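Phenylalanine--tRNA ligase beta subunit (Pyrococcus horikoshii, PDB 2CXI) is the beta subunit, present here as its N-terminal fragment, of the tetrameric enzyme that uses ATP to attach L-phenylalanine to tRNA(Phe). Local coordinates at residues A[36-39]-A[44-47]; A[8-13]-A[60-65]; A[22-27]-A[67-72]; A[117-122]-A[224-229]; A[13-18]-A[73-78]. All blocks are in the same frame, centred on the assembly; numbering follows the deposited sequence.

Contact 1 (A[36-39]-A[44-47])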
# COMPACT_ATOMS: atom_id res chain seq x y z
N ASP A 36 -1.53 53.08 -8.68
CA ASP A 36 -0.75 53.47 -9.85
C ASP A 36 -1.61 53.77 -11.07
O ASP A 36 -1.24 54.63 -11.89
CB ASP A 36 0.27 52.39 -10.20
CG ASP A 36 1.36 52.89 -11.11
OD1 ASP A 36 1.99 53.91 -10.75
OD2 ASP A 36 1.62 52.36 -12.21
N ASP A 37 -2.73 53.06 -11.21
CA ASP A 37 -3.65 53.31 -12.34
C ASP A 37 -5.02 52.77 -12.01
O ASP A 37 -5.14 51.93 -11.12
CB ASP A 37 -3.13 52.63 -13.61
CG ASP A 37 -3.66 53.28 -14.91
OD1 ASP A 37 -4.33 54.34 -14.88
OD2 ASP A 37 -3.48 52.73 -16.01
N VAL A 38 -6.05 53.27 -12.70
CA VAL A 38 -7.43 52.77 -12.62
C VAL A 38 -7.94 52.81 -14.07
O VAL A 38 -7.78 53.82 -14.75
CB VAL A 38 -8.36 53.64 -11.72
CG1 VAL A 38 -9.83 53.11 -11.73
CG2 VAL A 38 -7.81 53.79 -10.27
N TRP A 39 -8.50 51.71 -14.55
CA TRP A 39 -9.13 51.69 -15.87
C TRP A 39 -10.31 50.70 -15.86
O TRP A 39 -10.49 49.92 -14.91
CB TRP A 39 -8.12 51.32 -16.98
CG TRP A 39 -7.69 49.85 -16.94
CD1 TRP A 39 -8.15 48.83 -17.72
CD2 TRP A 39 -6.72 49.26 -16.05
NE1 TRP A 39 -7.52 47.66 -17.38
CE2 TRP A 39 -6.64 47.89 -16.36
CE3 TRP A 39 -5.89 49.76 -15.02
CZ2 TRP A 39 -5.77 47.00 -15.68
CZ3 TRP A 39 -5.04 48.88 -14.34
CH2 TRP A 39 -5.00 47.52 -14.67
N LYS A 44 -15.94 46.71 -16.36
CA LYS A 44 -15.34 46.21 -15.12
C LYS A 44 -14.11 47.03 -14.73
O LYS A 44 -13.27 47.28 -15.57
CB LYS A 44 -15.00 44.73 -15.25
CG LYS A 44 -14.44 44.14 -14.01
CD LYS A 44 -15.17 42.83 -13.67
CE LYS A 44 -14.49 41.65 -14.34
NZ LYS A 44 -13.21 41.27 -13.66
N VAL A 45 -14.03 47.45 -13.46
CA VAL A 45 -12.94 48.32 -13.01
C VAL A 45 -11.71 47.50 -12.52
O VAL A 45 -11.86 46.57 -11.71
CB VAL A 45 -13.42 49.34 -11.92
CG1 VAL A 45 -12.26 50.19 -11.38
CG2 VAL A 45 -14.57 50.24 -12.45
N TYR A 46 -10.52 47.93 -12.96
CA TYR A 46 -9.24 47.37 -12.52
C TYR A 46 -8.35 48.45 -11.93
O TYR A 46 -8.45 49.63 -12.34
CB TYR A 46 -8.53 46.72 -13.70
CG TYR A 46 -9.25 45.50 -14.19
CD1 TYR A 46 -9.02 44.26 -13.61
CD2 TYR A 46 -10.21 45.59 -15.22
CE1 TYR A 46 -9.72 43.12 -14.06
CE2 TYR A 46 -10.90 44.47 -15.67
CZ TYR A 46 -10.65 43.24 -15.10
OH TYR A 46 -11.34 42.12 -15.55
N PHE A 47 -7.54 48.06 -10.94
CA PHE A 47 -6.47 48.89 -10.41
C PHE A 47 -5.11 48.26 -10.74
O PHE A 47 -4.97 47.01 -10.74
CB PHE A 47 -6.56 49.01 -8.87
CG PHE A 47 -7.89 49.44 -8.32
CD1 PHE A 47 -8.75 50.29 -9.03
CD2 PHE A 47 -8.22 49.08 -7.00
CE1 PHE A 47 -9.94 50.71 -8.46
CE2 PHE A 47 -9.41 49.51 -6.41
CZ PHE A 47 -10.27 50.33 -7.13

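Contact 2 (A[8-13]-A[60-65])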
# COMPACT_ATOMS: atom_id res chain seq x y z
N LYS A 8 -11.37 45.52 -8.99
CA LYS A 8 -12.08 46.22 -7.92
C LYS A 8 -13.14 45.34 -7.28
O LYS A 8 -13.29 45.34 -6.05
CB LYS A 8 -12.73 47.53 -8.40
CG LYS A 8 -13.54 48.30 -7.31
CD LYS A 8 -14.09 49.63 -7.96
CE LYS A 8 -14.86 50.51 -6.95
NZ LYS A 8 -16.20 49.93 -6.53
N SER A 9 -13.91 44.61 -8.10
CA SER A 9 -14.99 43.77 -7.55
C SER A 9 -14.39 42.54 -6.80
O SER A 9 -14.98 42.05 -5.82
CB SER A 9 -16.00 43.34 -8.64
OG SER A 9 -15.39 42.43 -9.55
N ASP A 10 -13.22 42.08 -7.24
CA ASP A 10 -12.54 40.96 -6.52
C ASP A 10 -12.16 41.44 -5.11
O ASP A 10 -12.46 40.78 -4.13
CB ASP A 10 -11.34 40.46 -7.30
CG ASP A 10 -10.69 39.22 -6.69
OD1 ASP A 10 -11.43 38.34 -6.22
OD2 ASP A 10 -9.45 39.03 -6.68
N LEU A 11 -11.53 42.63 -5.00
CA LEU A 11 -11.19 43.19 -3.69
C LEU A 11 -12.40 43.35 -2.78
O LEU A 11 -12.37 42.97 -1.59
CB LEU A 11 -10.57 44.58 -3.91
CG LEU A 11 -9.08 44.89 -4.05
CD1 LEU A 11 -7.99 43.91 -3.62
CD2 LEU A 11 -8.71 45.80 -5.23
N GLU A 12 -13.48 43.91 -3.34
CA GLU A 12 -14.69 44.16 -2.58
C GLU A 12 -15.42 42.88 -2.11
O GLU A 12 -15.92 42.86 -0.98
CB GLU A 12 -15.63 45.11 -3.37
CG GLU A 12 -14.94 46.49 -3.48
CD GLU A 12 -15.65 47.53 -4.32
OE1 GLU A 12 -16.49 47.17 -5.19
OE2 GLU A 12 -15.35 48.74 -4.09
N ARG A 13 -15.46 41.83 -2.92
CA ARG A 13 -16.01 40.54 -2.44
C ARG A 13 -15.15 39.98 -1.31
O ARG A 13 -15.69 39.46 -0.34
CB ARG A 13 -16.24 39.52 -3.57
CG ARG A 13 -15.01 39.01 -4.33
CD ARG A 13 -15.22 37.70 -5.09
NE ARG A 13 -14.09 37.37 -5.95
CZ ARG A 13 -14.15 36.49 -6.95
NH1 ARG A 13 -15.29 35.83 -7.20
NH2 ARG A 13 -13.08 36.26 -7.69
N TRP A 60 1.28 41.25 -1.99
CA TRP A 60 1.36 41.40 -3.45
C TRP A 60 0.26 40.74 -4.23
O TRP A 60 0.49 40.29 -5.38
CB TRP A 60 2.70 40.90 -4.01
CG TRP A 60 3.88 41.53 -3.43
CD1 TRP A 60 3.94 42.70 -2.69
CD2 TRP A 60 5.21 41.04 -3.50
NE1 TRP A 60 5.23 42.94 -2.31
CE2 TRP A 60 6.03 41.93 -2.79
CE3 TRP A 60 5.80 39.91 -4.11
CZ2 TRP A 60 7.41 41.75 -2.66
CZ3 TRP A 60 7.17 39.72 -3.96
CH2 TRP A 60 7.95 40.65 -3.25
N SER A 61 -0.94 40.65 -3.65
CA SER A 61 -2.09 40.17 -4.39
C SER A 61 -3.36 40.74 -3.79
O SER A 61 -3.33 41.28 -2.66
CB SER A 61 -2.16 38.62 -4.35
OG SER A 61 -2.52 38.20 -3.04
N ALA A 62 -4.47 40.53 -4.48
CA ALA A 62 -5.79 40.99 -3.99
C ALA A 62 -6.10 40.44 -2.61
O ALA A 62 -6.66 41.13 -1.74
CB ALA A 62 -6.91 40.57 -4.95
N GLU A 63 -5.74 39.16 -2.41
CA GLU A 63 -6.08 38.50 -1.14
C GLU A 63 -5.37 39.20 0.02
O GLU A 63 -5.96 39.43 1.09
CB GLU A 63 -5.73 36.99 -1.15
CG GLU A 63 -6.43 36.19 -2.26
CD GLU A 63 -5.68 36.21 -3.60
OE1 GLU A 63 -4.67 36.92 -3.75
OE2 GLU A 63 -6.10 35.51 -4.51
N GLY A 64 -4.08 39.49 -0.17
CA GLY A 64 -3.26 40.09 0.88
C GLY A 64 -3.65 41.55 1.14
O GLY A 64 -3.65 42.02 2.28
N VAL A 65 -3.98 42.25 0.05
CA VAL A 65 -4.46 43.65 0.14
C VAL A 65 -5.80 43.77 0.91
O VAL A 65 -5.95 44.61 1.83
CB VAL A 65 -4.56 44.26 -1.27
CG1 VAL A 65 -5.22 45.69 -1.21
CG2 VAL A 65 -3.20 44.34 -1.89

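Contact 3 (A[22-27]-A[67-72])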
# COMPACT_ATOMS: atom_id res chain seq x y z
N GLU A 22 -13.01 57.41 -4.72
CA GLU A 22 -12.43 58.39 -3.81
C GLU A 22 -12.05 57.76 -2.45
O GLU A 22 -11.00 58.08 -1.90
CB GLU A 22 -13.37 59.61 -3.63
CG GLU A 22 -12.88 60.58 -2.56
CD GLU A 22 -13.69 61.89 -2.50
OE1 GLU A 22 -14.52 62.12 -3.37
OE2 GLU A 22 -13.48 62.65 -1.55
N GLU A 23 -12.86 56.85 -1.94
CA GLU A 23 -12.53 56.10 -0.70
C GLU A 23 -11.35 55.11 -0.91
O GLU A 23 -10.52 54.92 -0.00
CB GLU A 23 -13.75 55.36 -0.20
CG GLU A 23 -14.83 56.28 0.39
CD GLU A 23 -16.12 55.58 0.73
OE1 GLU A 23 -16.51 54.66 -0.00
OE2 GLU A 23 -16.77 55.97 1.74
N TRP A 24 -11.29 54.52 -2.10
CA TRP A 24 -10.20 53.59 -2.48
C TRP A 24 -8.82 54.23 -2.40
O TRP A 24 -7.82 53.56 -2.12
CB TRP A 24 -10.46 52.94 -3.86
CG TRP A 24 -11.20 51.59 -3.70
CD1 TRP A 24 -12.50 51.30 -4.01
CD2 TRP A 24 -10.65 50.40 -3.14
NE1 TRP A 24 -12.79 49.98 -3.70
CE2 TRP A 24 -11.68 49.41 -3.13
CE3 TRP A 24 -9.40 50.07 -2.58
CZ2 TRP A 24 -11.48 48.11 -2.64
CZ3 TRP A 24 -9.19 48.76 -2.10
CH2 TRP A 24 -10.24 47.81 -2.12
N GLU A 25 -8.80 55.54 -2.60
CA GLU A 25 -7.56 56.31 -2.52
C GLU A 25 -6.99 56.20 -1.14
O GLU A 25 -5.79 56.09 -1.02
CB GLU A 25 -7.82 57.80 -2.80
CG GLU A 25 -8.26 58.05 -4.23
CD GLU A 25 -7.12 58.08 -5.22
OE1 GLU A 25 -5.94 58.12 -4.82
OE2 GLU A 25 -7.41 58.05 -6.42
N ASP A 26 -7.83 56.23 -0.11
CA ASP A 26 -7.33 56.03 1.27
C ASP A 26 -7.03 54.55 1.59
O ASP A 26 -6.09 54.23 2.33
CB ASP A 26 -8.32 56.58 2.31
CG ASP A 26 -8.59 58.08 2.09
OD1 ASP A 26 -7.65 58.82 1.77
OD2 ASP A 26 -9.71 58.57 2.17
N LEU A 27 -7.88 53.68 1.06
CA LEU A 27 -7.80 52.25 1.33
C LEU A 27 -6.47 51.65 0.92
O LEU A 27 -5.88 50.86 1.66
CB LEU A 27 -8.93 51.53 0.58
CG LEU A 27 -10.13 51.07 1.40
CD1 LEU A 27 -10.53 51.92 2.61
CD2 LEU A 27 -11.30 50.72 0.48
N ARG A 67 -6.98 41.59 2.94
CA ARG A 67 -6.77 41.16 4.32
C ARG A 67 -6.30 42.37 5.14
O ARG A 67 -6.90 42.68 6.17
CB ARG A 67 -5.74 40.00 4.35
CG ARG A 67 -5.55 39.27 5.71
CD ARG A 67 -4.78 37.96 5.47
NE ARG A 67 -3.51 38.26 4.80
CZ ARG A 67 -2.88 37.47 3.94
NH1 ARG A 67 -3.36 36.26 3.59
NH2 ARG A 67 -1.74 37.90 3.42
N GLN A 68 -5.29 43.09 4.66
CA GLN A 68 -4.84 44.28 5.36
C GLN A 68 -5.93 45.29 5.58
O GLN A 68 -6.06 45.83 6.69
CB GLN A 68 -3.77 45.02 4.58
CG GLN A 68 -2.60 45.19 5.39
CD GLN A 68 -1.83 43.98 5.12
OE1 GLN A 68 -1.16 43.42 5.99
NE2 GLN A 68 -1.96 43.51 3.87
N ILE A 69 -6.68 45.57 4.53
CA ILE A 69 -7.79 46.52 4.64
C ILE A 69 -8.83 46.06 5.66
O ILE A 69 -9.36 46.88 6.41
CB ILE A 69 -8.38 46.81 3.24
CG1 ILE A 69 -7.33 47.55 2.41
CG2 ILE A 69 -9.70 47.65 3.32
CD1 ILE A 69 -7.68 47.58 0.89
N LYS A 70 -9.16 44.77 5.68
CA LYS A 70 -10.13 44.27 6.67
C LYS A 70 -9.65 44.57 8.10
O LYS A 70 -10.45 44.98 8.95
CB LYS A 70 -10.41 42.75 6.50
CG LYS A 70 -11.40 42.43 5.34
CD LYS A 70 -11.85 40.98 5.33
CE LYS A 70 -10.72 40.06 4.91
NZ LYS A 70 -11.34 38.69 4.57
N TRP A 71 -8.36 44.35 8.36
CA TRP A 71 -7.78 44.67 9.67
C TRP A 71 -7.74 46.18 9.93
O TRP A 71 -8.10 46.65 11.03
CB TRP A 71 -6.37 44.03 9.79
CG TRP A 71 -6.38 42.75 10.58
CD1 TRP A 71 -5.98 42.60 11.86
CD2 TRP A 71 -6.82 41.45 10.13
NE1 TRP A 71 -6.13 41.27 12.25
CE2 TRP A 71 -6.63 40.55 11.20
CE3 TRP A 71 -7.34 40.96 8.92
CZ2 TRP A 71 -6.98 39.19 11.11
CZ3 TRP A 71 -7.68 39.59 8.82
CH2 TRP A 71 -7.49 38.73 9.92
N ALA A 72 -7.34 46.95 8.93
CA ALA A 72 -7.34 48.42 9.07
C ALA A 72 -8.73 48.95 9.44
O ALA A 72 -8.87 49.87 10.25
CB ALA A 72 -6.84 49.06 7.80

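Contact 4 (A[117-122]-A[224-229])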
# COMPACT_ATOMS: atom_id res chain seq x y z
N ASP A 117 -11.08 36.02 -12.02
CA ASP A 117 -10.35 36.89 -11.08
C ASP A 117 -9.45 36.11 -10.12
O ASP A 117 -8.28 36.46 -9.94
CB ASP A 117 -11.31 37.74 -10.30
CG ASP A 117 -11.78 39.00 -11.08
OD1 ASP A 117 -11.34 39.23 -12.23
OD2 ASP A 117 -12.58 39.82 -10.59
N SER A 118 -10.00 35.11 -9.45
CA SER A 118 -9.19 34.32 -8.49
C SER A 118 -8.07 33.53 -9.16
O SER A 118 -6.94 33.48 -8.66
CB SER A 118 -10.04 33.43 -7.58
OG SER A 118 -10.88 32.57 -8.29
N LEU A 119 -8.35 32.96 -10.33
CA LEU A 119 -7.29 32.24 -11.05
C LEU A 119 -6.16 33.16 -11.53
O LEU A 119 -4.97 32.83 -11.47
CB LEU A 119 -7.90 31.49 -12.25
CG LEU A 119 -7.00 30.54 -13.03
CD1 LEU A 119 -6.32 29.53 -12.04
CD2 LEU A 119 -7.90 29.87 -14.14
N SER A 120 -6.54 34.34 -12.00
CA SER A 120 -5.54 35.25 -12.47
C SER A 120 -4.70 35.82 -11.28
O SER A 120 -3.49 35.98 -11.42
CB SER A 120 -6.15 36.31 -13.41
OG SER A 120 -6.13 37.58 -12.83
N GLN A 121 -5.32 36.10 -10.14
CA GLN A 121 -4.57 36.53 -8.95
C GLN A 121 -3.53 35.46 -8.47
O GLN A 121 -2.37 35.77 -8.12
CB GLN A 121 -5.54 36.86 -7.81
CG GLN A 121 -6.24 38.21 -7.96
CD GLN A 121 -5.22 39.33 -8.14
OE1 GLN A 121 -4.38 39.57 -7.26
NE2 GLN A 121 -5.22 39.95 -9.31
N MSE A 122 -3.98 34.21 -8.43
CA MSE A 122 -3.12 33.11 -8.00
C MSE A 122 -1.91 33.00 -8.94
O MSE A 122 -0.78 32.92 -8.47
CB MSE A 122 -3.94 31.82 -7.96
CG MSE A 122 -3.26 30.57 -7.40
SE MSE A 122 -4.46 28.94 -7.66
CE MSE A 122 -6.07 29.98 -7.87
N VAL A 224 -4.56 23.44 -14.00
CA VAL A 224 -5.54 24.20 -13.23
C VAL A 224 -6.45 25.01 -14.17
O VAL A 224 -5.99 25.73 -15.04
CB VAL A 224 -4.86 25.20 -12.24
CG1 VAL A 224 -5.90 25.93 -11.39
CG2 VAL A 224 -3.85 24.49 -11.31
N THR A 225 -7.75 24.88 -13.96
CA THR A 225 -8.74 25.66 -14.72
C THR A 225 -9.68 26.33 -13.72
O THR A 225 -9.55 26.09 -12.51
CB THR A 225 -9.56 24.76 -15.71
OG1 THR A 225 -10.43 23.92 -14.96
CG2 THR A 225 -8.67 23.77 -16.53
N THR A 226 -10.64 27.13 -14.18
CA THR A 226 -11.67 27.61 -13.24
C THR A 226 -12.58 26.49 -12.69
O THR A 226 -13.32 26.72 -11.74
CB THR A 226 -12.56 28.72 -13.89
OG1 THR A 226 -13.16 28.18 -15.07
CG2 THR A 226 -11.70 29.89 -14.39
N ASP A 227 -12.53 25.27 -13.27
CA ASP A 227 -13.24 24.11 -12.70
C ASP A 227 -12.48 23.41 -11.57
O ASP A 227 -13.04 22.57 -10.83
CB ASP A 227 -13.58 23.09 -13.77
CG ASP A 227 -14.61 23.62 -14.76
OD1 ASP A 227 -15.54 24.33 -14.33
OD2 ASP A 227 -14.54 23.41 -15.98
N THR A 228 -11.20 23.77 -11.43
CA THR A 228 -10.37 23.22 -10.33
C THR A 228 -10.89 23.61 -8.94
O THR A 228 -11.14 24.78 -8.64
CB THR A 228 -8.89 23.63 -10.53
OG1 THR A 228 -8.40 23.00 -11.72
CG2 THR A 228 -8.02 23.07 -9.37
N LYS A 229 -11.09 22.60 -8.11
CA LYS A 229 -11.52 22.77 -6.71
C LYS A 229 -10.41 22.55 -5.67
O LYS A 229 -10.41 23.19 -4.61
CB LYS A 229 -12.69 21.80 -6.42
CG LYS A 229 -13.98 22.16 -7.19
CD LYS A 229 -15.12 21.22 -6.74
CE LYS A 229 -16.36 21.41 -7.62
NZ LYS A 229 -16.16 20.74 -8.97

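Contact 5 (A[13-18]-A[73-78])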
# COMPACT_ATOMS: atom_id res chain seq x y z
N ARG A 13 -15.46 41.83 -2.92
CA ARG A 13 -16.01 40.54 -2.44
C ARG A 13 -15.15 39.98 -1.31
O ARG A 13 -15.69 39.46 -0.34
CB ARG A 13 -16.24 39.52 -3.57
CG ARG A 13 -15.01 39.01 -4.33
CD ARG A 13 -15.22 37.70 -5.09
NE ARG A 13 -14.09 37.37 -5.95
CZ ARG A 13 -14.15 36.49 -6.95
NH1 ARG A 13 -15.29 35.83 -7.20
NH2 ARG A 13 -13.08 36.26 -7.69
N LEU A 14 -13.83 40.17 -1.39
CA LEU A 14 -12.92 39.71 -0.35
C LEU A 14 -13.05 40.51 0.97
O LEU A 14 -13.11 39.94 2.08
CB LEU A 14 -11.46 39.70 -0.87
CG LEU A 14 -11.11 38.67 -1.96
CD1 LEU A 14 -9.77 39.06 -2.59
CD2 LEU A 14 -11.08 37.24 -1.34
N ILE A 15 -13.13 41.84 0.86
CA ILE A 15 -13.31 42.68 2.04
C ILE A 15 -14.75 42.56 2.52
O ILE A 15 -14.99 42.66 3.71
CB ILE A 15 -13.05 44.19 1.66
CG1 ILE A 15 -11.54 44.36 1.31
CG2 ILE A 15 -13.50 45.08 2.80
CD1 ILE A 15 -11.27 45.56 0.41
N GLY A 16 -15.67 42.40 1.59
CA GLY A 16 -17.09 42.13 1.90
C GLY A 16 -17.97 43.38 1.76
O GLY A 16 -19.16 43.33 2.06
N ARG A 17 -17.38 44.50 1.31
CA ARG A 17 -18.07 45.82 1.31
C ARG A 17 -17.61 46.50 0.05
O ARG A 17 -16.49 46.21 -0.38
CB ARG A 17 -17.38 46.65 2.39
CG ARG A 17 -18.21 47.27 3.33
CD ARG A 17 -17.40 47.70 4.53
NE ARG A 17 -17.57 46.72 5.57
CZ ARG A 17 -17.63 47.01 6.85
NH1 ARG A 17 -17.51 48.28 7.25
NH2 ARG A 17 -17.78 46.02 7.72
N SER A 18 -18.36 47.46 -0.50
CA SER A 18 -17.84 48.24 -1.62
C SER A 18 -17.51 49.68 -1.17
O SER A 18 -17.91 50.13 -0.09
CB SER A 18 -18.75 48.24 -2.86
OG SER A 18 -20.01 48.74 -2.51
N LEU A 73 -9.77 48.37 8.85
CA LEU A 73 -11.13 48.80 9.13
C LEU A 73 -11.72 48.14 10.37
O LEU A 73 -12.85 48.42 10.71
CB LEU A 73 -12.07 48.50 7.93
CG LEU A 73 -11.66 49.21 6.64
CD1 LEU A 73 -12.46 48.68 5.43
CD2 LEU A 73 -11.70 50.75 6.76
N GLY A 74 -10.98 47.24 11.01
CA GLY A 74 -11.53 46.52 12.15
C GLY A 74 -12.59 45.49 11.83
O GLY A 74 -13.39 45.16 12.70
N ILE A 75 -12.65 44.98 10.60
CA ILE A 75 -13.60 43.92 10.27
C ILE A 75 -13.06 42.63 10.88
O ILE A 75 -13.83 41.77 11.34
CB ILE A 75 -13.80 43.83 8.74
CG1 ILE A 75 -14.48 45.10 8.20
CG2 ILE A 75 -14.59 42.58 8.30
CD1 ILE A 75 -14.37 45.22 6.65
N GLU A 76 -11.73 42.51 10.93
CA GLU A 76 -11.08 41.51 11.76
C GLU A 76 -10.02 42.20 12.63
O GLU A 76 -9.68 43.36 12.37
CB GLU A 76 -10.43 40.43 10.90
CG GLU A 76 -11.36 39.75 9.89
CD GLU A 76 -12.27 38.70 10.52
OE1 GLU A 76 -12.12 38.40 11.72
OE2 GLU A 76 -13.16 38.18 9.81
N LYS A 77 -9.55 41.52 13.69
CA LYS A 77 -8.47 42.03 14.53
C LYS A 77 -7.63 40.93 15.15
O LYS A 77 -8.07 39.78 15.22
CB LYS A 77 -8.95 43.06 15.58
CG LYS A 77 -9.68 42.52 16.80
CD LYS A 77 -10.00 43.72 17.72
CE LYS A 77 -9.63 43.42 19.16
NZ LYS A 77 -10.18 44.49 20.05
N GLY A 78 -6.40 41.26 15.54
CA GLY A 78 -5.49 40.27 16.13
C GLY A 78 -4.90 39.32 15.10
O GLY A 78 -4.85 39.64 13.92

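Contact 1 (A[36-39]-A[44-47])
W39 and Y46 are the hydrogen-bonded pair of two antiparallel strands running at 175° to each other: W39 N gives to Y46 O at 3.0 Å, and Y46 N returns an almost straight bond to W39 O at 2.8 Å. The neighbouring pair, V38 with F47, is non-hydrogen-bonded, and there a CA-H...O contact joins V38 CA to Y46 O at 3.3 Å. The W39 indole lies back across the partner strand. Its CG sits between the backbone N and the carbonyl carbon (chi1 71°), which brings one face of the six-membered ring over Y46 CB, a CH-pi contact with CZ2 3.4 Å from that carbon. The Y46 phenol runs nearly parallel to the pyrrole ring, at 21°, but slid so far that the rings barely overlap. The two segments belong to the beta hairpin 33-41/44-51, whose second strand is the middle one of a three-stranded antiparallel sheet completed by strand 3-7; D36 and D37 both face K48 in a classic beta bulge. An alanine in place of W39 would probably uncover Y46 CB and leave E41, which bonds the indole NE1, without that donor. V38 CG2 lies alongside F47 CD1 at 3.8 Å, and V38 CG1 meets V45 CG1. At the start of strand 44-51 K44 NZ bonds Y46 OH at 2.8 Å while also pairing with D117.

Contact 2 (A[8-13]-A[60-65])
D10 has its CG anti to the backbone N (chi1 -174°), which swings the carboxylate toward helix 62-72 and sets OD2 3.4 Å from A62 CB. L11 reaches the same residue with CD1, 3.6 Å from A62 O at the start of that helix, and V65 CG1 lies 4.1 Å from L11 CD1. No hydrogen bond crosses between the segments. The polar work is done beside these van der Waals contacts. R13, on the same helix as D10, grips OD1 side-on with two nitrogens: D10 OD1 lies in the guanidinium plane and offers its anti lone pair to NE at 2.8 Å, and NH2 meets that oxygen from above the carboxylate plane at 3.0 Å. R13 has a second partner in D115. D10 OD2 pairs with R257, which also holds E63, so one arginine bridges the helices and probably offsets the repulsion between the two acids, whose OD2 and OE2 lie 5.3 Å apart. An alanine at D10 would probably cost R257 its salt bridge to helix 8-15 and leave R13 with the one to D115. S61 is the N-cap of helix 62-72, and its OG bonds E63 OE1 at 2.6 Å. With the CA atoms of L11 and A62 only 5.8 Å apart, this is a close helix-helix approach, consistent with the small side chain of A62, joining helices 8-15 and 62-72 in the interior of the N-terminal region.

Contact 3 (A[22-27]-A[67-72])
I69 packs against both W24 and L27, which lie three residues apart on helix 21-30 and themselves stack leucine on indole, and almost everything close in this contact happens around it. Its CG1 stands anti to the carbonyl carbon and the chain runs on extended (chi2 166°), carrying CD1 to 3.6 Å from W24 CZ3, where it meets the benzene end of the indole obliquely. The other branch, CG2, lies 3.9 Å from L27 CG, and the backbone joins in as well, for L27 O is 3.7 Å from I69 CG1. Both residues of helix 21-30 cross I69 at about a right angle. L27 in turn supports the indole: its CD2 sits 3.6 Å above the W24 ring plane, over the ring centre, so that leucine and isoleucine probably limit the ring's rotation, together with the NE1 bond to E12. The contact packs helix 21-30 against the later turns of helix 62-72, with helix 8-15, which carries E12, alongside: L11 and I15 touch W24, and I15 also touches I69. No polar bond spans the two segments, and the surface they bury together is small, 135 Å². Away from I69 the character changes. On helix 21-30 the residues E22, E23, E25 and D26 make an acidic, exposed outer side. On helix 62-72 the polar ends look elsewhere: K70 forms a salt bridge with E256, W71 NE1 bonds G78 O, and the R67 guanidinium makes a cation-pi contact with F328.

Contact 4 (A[117-122]-A[224-229])
This is a small apolar surface contact between helix 116-133 and the loop leading into strand 231-237, with L119 touching V224, T225 and T226. Both segments fall in the B3/4 region, the part of the beta subunit associated with amino acid editing. L119 does all the close touching from the helix. Its CG is anti to the backbone N (chi1 -173°), and from there the two methyls fork: CD1 slides past V224 CG1 at 3.7 Å, while CD2 meets T226 CG2 at 3.8 Å, the two side chains crossing at about a right angle. CD2 also rests against the backbone, 4.0 Å from T225 C. V224 goes on to touch I144 on strand 140-146, as does M122, a selenomethionine one turn along the helix. The loop takes its shape from its own bonds. T225 to T228 is a type I beta turn, in which T228 N bonds T225 O at 3.0 Å, and T225 OG1 accepts from D227 N at 3.0 Å, an ST turn. T228 OG1 answers from the other end by accepting from T225 N at 3.0 Å, nearly straight at 169°, and has a second partner in D146. Since no hydrogen bond or charge pair links helix to loop, the contact rests on van der Waals packing and burial of apolar surface: L119 meets a surface shaped by the turn's own threonine bonds, and without directional bonds the contact depends on how its methyls fit.

Contact 5 (A[13-18]-A[73-78])
The CG1-CD1 arm of I75 lies over one face of the R17 guanidinium, the two side chains coming from opposite directions, and it meets that face and not the N-H edge. I75 CD1 stands 3.4 Å above the R17 guanidinium plane, displaced toward the rim, and I75 CG1 comes within 3.5 Å of R17 NH2. The arginine gets there by bending at chi3 (-99°), which folds its end over the isoleucine. I15 approaches differently, crossing I75 at about a right angle with its CG2 3.9 Å from I75 CD1; the I15 carbonyl oxygen lies at the same distance from that methyl. The end of I75 is thus shared between a buried aliphatic neighbour and an exposed cation. Two helix ends place these groups. G16 leaves helix 8-15 with phi 102°, where a CB would be jammed against I15 O, and R17 follows directly. G74 ends helix 62-72 in a Schellman motif, with I75 N probably hydrogen-bonded to K70 O. I15 also packs on A66 and I69 of helix 62-72, so the contact continues the meeting of these two helices at their C-terminal ends. Chemically it is an alkyl group under a guanidinium face: the contact is mainly van der Waals, without a hydrogen bond to I75, and leaves the charge at the exposed side, though a crystal neighbour touching R17 may influence its pose.

Contacts 2 and 3 are the buried pair: both use helix 62-72, which meets helix 8-15 in one and helix 21-30 in the other. Contact 5 prolongs the first of these meetings beyond the helix ends and is only partly buried. Contact 1, at the surface, is the one with hydrogen bonds running directly between its segments, as befits a hairpin; its F47 reaches inward to L11 of contact 2 and W24 of contact 3. Contact 4 lies in the B3/4 region, tied to the N-terminal helices and hairpin by polar links, A62 N to Q121 OE1 and K44 to D117. Contact 3 is apolar, contact 2 adds buried charges shared through R257, and contact 4 is apolar although superficial.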